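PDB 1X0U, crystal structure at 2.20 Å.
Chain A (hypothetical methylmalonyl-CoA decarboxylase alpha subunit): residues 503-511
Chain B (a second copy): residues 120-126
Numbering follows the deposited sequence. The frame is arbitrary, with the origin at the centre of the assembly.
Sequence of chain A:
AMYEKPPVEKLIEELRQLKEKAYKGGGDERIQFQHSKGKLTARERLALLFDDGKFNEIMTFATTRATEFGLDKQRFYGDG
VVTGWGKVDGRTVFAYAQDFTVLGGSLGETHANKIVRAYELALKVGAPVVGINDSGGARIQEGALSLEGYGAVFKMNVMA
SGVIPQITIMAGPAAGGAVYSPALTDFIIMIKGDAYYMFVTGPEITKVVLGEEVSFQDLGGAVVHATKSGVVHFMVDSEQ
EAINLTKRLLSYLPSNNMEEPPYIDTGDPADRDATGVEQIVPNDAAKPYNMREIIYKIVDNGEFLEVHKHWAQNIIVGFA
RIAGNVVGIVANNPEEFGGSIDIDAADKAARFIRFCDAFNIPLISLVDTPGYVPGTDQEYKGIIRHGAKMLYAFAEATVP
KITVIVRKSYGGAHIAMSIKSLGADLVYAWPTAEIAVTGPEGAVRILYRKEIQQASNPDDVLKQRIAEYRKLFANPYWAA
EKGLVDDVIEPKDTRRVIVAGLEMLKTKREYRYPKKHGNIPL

Chain A (503-511) EMLKTKREY
Chain B, residues 120-126: ELALKVG

The contact buries 423 Å² and centres on K124(B) and V125(B), near the C-terminal end of a helix in chain B, which meet a segment of chain A where a helix gives way to a turn and then an extended loop. In chain A, M504(A) and L505(A) are helical; a type I turn from L505(A) to K508(A), closed by K508(A) N to L505(A) O at 2.9 Å, redirects the backbone, and K508(A) to Y511(A) are extended, with phi/psi of -62/134, -138/132, -138/157 and -86/151 in order. K508(A) lies beside V125(B), with CA atoms 4.4 Å apart, and R509(A) beside K124(B), at 5.1 Å.

V125(B) (chi1 m) sets its CG1 against M504(A) and L505(A), 3.2 Å from M504(A) O, 3.9 Å from M504(A) SD and 4.3 Å from L505(A) CD2. One helical turn earlier, L121(B) (m, t) extends this apolar patch: its CD2 lies 4.2 Å from both L505(A) CD2 and M504(A) CE. The M504(A) side chain (t, m, m) leaves its backbone sideways, but its end comes nearer to chain B.

Two hydrogen bonds from chain A end on backbone carbonyls of chain B, those of V125(B) and K124(B). T507(A) OG1 (chi1 p) donates to V125(B) O at 3.0 Å, and R509(A) N donates to K124(B) O at 2.9 Å, with a bent N-H...O angle of 134°. K508(A) CA also approaches K124(B) O, at 3.5 Å, while V125(B) CA directs a CA-H...O contact of 3.6 Å to T507(A) O. T507(A) O and K124(B) O, both acceptors, are 3.3 Å apart without bonding.

K124(B), which loses the most surface (100 Å²), is extended beyond chi1 (m, t, t, t). Its NZ reaches E510(A) OE1 at 3.5 Å, a salt bridge with a weak hydrogen bond. K508(A) NZ makes a longer salt bridge, 3.7 Å, to the same E510(A) OE1. G126(B) then leaves the helix with positive phi (69/54).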

# COMPACT_ATOMS: atom_id res chain seq x y z
N GLU A 503 8.76 27.24 8.41
CA GLU A 503 7.31 27.42 8.29
C GLU A 503 6.81 26.85 6.97
O GLU A 503 5.79 26.15 6.92
CB GLU A 503 6.96 28.91 8.36
CG GLU A 503 5.55 29.29 7.89
CD GLU A 503 4.51 29.15 8.98
OE1 GLU A 503 3.32 29.45 8.72
OE2 GLU A 503 4.88 28.75 10.10
N MET A 504 7.53 27.16 5.90
CA MET A 504 7.18 26.71 4.57
C MET A 504 7.47 25.21 4.40
O MET A 504 6.70 24.49 3.78
CB MET A 504 7.97 27.54 3.54
CG MET A 504 7.78 27.17 2.07
SD MET A 504 8.74 25.73 1.53
CE MET A 504 10.38 26.44 1.38
N LEU A 505 8.57 24.75 4.99
CA LEU A 505 8.97 23.36 4.89
C LEU A 505 8.32 22.34 5.84
O LEU A 505 8.52 21.14 5.66
CB LEU A 505 10.48 23.28 5.06
CG LEU A 505 11.27 24.01 3.97
CD1 LEU A 505 12.75 24.04 4.31
CD2 LEU A 505 11.02 23.32 2.63
N LYS A 506 7.54 22.80 6.81
CA LYS A 506 6.93 21.88 7.78
C LYS A 506 6.12 20.76 7.16
O LYS A 506 6.11 19.64 7.67
CB LYS A 506 6.06 22.65 8.78
CG LYS A 506 4.94 23.47 8.16
CD LYS A 506 4.17 24.28 9.22
CE LYS A 506 3.22 25.29 8.57
NZ LYS A 506 2.35 25.98 9.57
N THR A 507 5.45 21.05 6.05
CA THR A 507 4.64 20.03 5.38
C THR A 507 5.39 19.33 4.25
O THR A 507 4.77 18.74 3.37
CB THR A 507 3.35 20.63 4.81
OG1 THR A 507 3.64 21.90 4.22
CG2 THR A 507 2.33 20.83 5.92
N LYS A 508 6.72 19.39 4.29
CA LYS A 508 7.56 18.76 3.27
C LYS A 508 7.42 17.24 3.21
O LYS A 508 7.43 16.57 4.24
CB LYS A 508 9.03 19.09 3.55
CG LYS A 508 10.01 18.44 2.57
CD LYS A 508 11.45 18.54 3.05
CE LYS A 508 12.40 17.89 2.07
NZ LYS A 508 13.80 17.93 2.54
N ARG A 509 7.29 16.72 2.00
CA ARG A 509 7.15 15.28 1.74
C ARG A 509 8.01 14.93 0.52
O ARG A 509 7.95 15.62 -0.49
CB ARG A 509 5.69 14.93 1.46
CG ARG A 509 5.04 14.01 2.49
CD ARG A 509 4.99 14.66 3.88
NE ARG A 509 4.39 13.77 4.87
CZ ARG A 509 4.18 14.11 6.14
NH1 ARG A 509 4.53 15.32 6.57
NH2 ARG A 509 3.63 13.24 6.99
N GLU A 510 8.82 13.88 0.61
CA GLU A 510 9.68 13.51 -0.51
C GLU A 510 9.75 12.01 -0.79
O GLU A 510 9.50 11.19 0.10
CB GLU A 510 11.09 14.05 -0.26
CG GLU A 510 11.87 14.35 -1.53
CD GLU A 510 13.30 14.75 -1.25
OE1 GLU A 510 13.52 15.67 -0.43
OE2 GLU A 510 14.21 14.14 -1.86
N TYR A 511 10.11 11.65 -2.02
CA TYR A 511 10.20 10.26 -2.45
C TYR A 511 11.54 9.59 -2.17
O TYR A 511 12.59 10.24 -2.14
CB TYR A 511 9.92 10.14 -3.95
CG TYR A 511 10.08 8.73 -4.50
CD1 TYR A 511 9.09 7.76 -4.30
CD2 TYR A 511 11.23 8.35 -5.19
CE1 TYR A 511 9.25 6.45 -4.77
CE2 TYR A 511 11.40 7.04 -5.66
CZ TYR A 511 10.40 6.10 -5.44
OH TYR A 511 10.57 4.81 -5.90
N GLU B 120 9.14 22.53 -7.61
CA GLU B 120 9.60 21.38 -6.83
C GLU B 120 9.24 21.62 -5.37
O GLU B 120 8.64 20.77 -4.73
CB GLU B 120 11.11 21.18 -6.98
CG GLU B 120 11.50 20.43 -8.27
CD GLU B 120 12.99 20.38 -8.49
OE1 GLU B 120 13.42 19.84 -9.53
OE2 GLU B 120 13.74 20.90 -7.65
N LEU B 121 9.58 22.79 -4.84
CA LEU B 121 9.27 23.10 -3.46
C LEU B 121 7.76 23.11 -3.20
O LEU B 121 7.30 22.53 -2.21
CB LEU B 121 9.87 24.45 -3.04
CG LEU B 121 11.37 24.45 -2.74
CD1 LEU B 121 11.88 25.89 -2.56
CD2 LEU B 121 11.62 23.62 -1.47
N ALA B 122 6.99 23.76 -4.07
CA ALA B 122 5.54 23.82 -3.88
C ALA B 122 4.90 22.43 -3.90
O ALA B 122 3.94 22.17 -3.17
CB ALA B 122 4.89 24.70 -4.95
N LEU B 123 5.45 21.56 -4.74
CA LEU B 123 4.95 20.19 -4.87
C LEU B 123 5.25 19.41 -3.59
O LEU B 123 4.40 18.69 -3.07
CB LEU B 123 5.62 19.50 -6.06
CG LEU B 123 4.71 18.82 -7.08
CD1 LEU B 123 5.57 18.18 -8.14
CD2 LEU B 123 3.83 17.77 -6.40
N LYS B 124 6.47 19.56 -3.09
CA LYS B 124 6.87 18.89 -1.86
C LYS B 124 6.06 19.31 -0.64
O LYS B 124 5.77 18.47 0.22
CB LYS B 124 8.35 19.14 -1.57
CG LYS B 124 9.31 18.43 -2.49
CD LYS B 124 10.75 18.71 -2.13
CE LYS B 124 11.68 18.02 -3.10
NZ LYS B 124 13.11 18.22 -2.75
N VAL B 125 5.69 20.58 -0.54
CA VAL B 125 4.95 21.06 0.62
C VAL B 125 3.44 21.19 0.46
O VAL B 125 2.76 21.58 1.41
CB VAL B 125 5.50 22.42 1.12
CG1 VAL B 125 6.98 22.30 1.45
CG2 VAL B 125 5.29 23.49 0.06
N GLY B 126 2.92 20.89 -0.72
CA GLY B 126 1.48 21.00 -0.93
C GLY B 126 0.94 22.43 -0.92
O GLY B 126 0.01 22.75 -0.18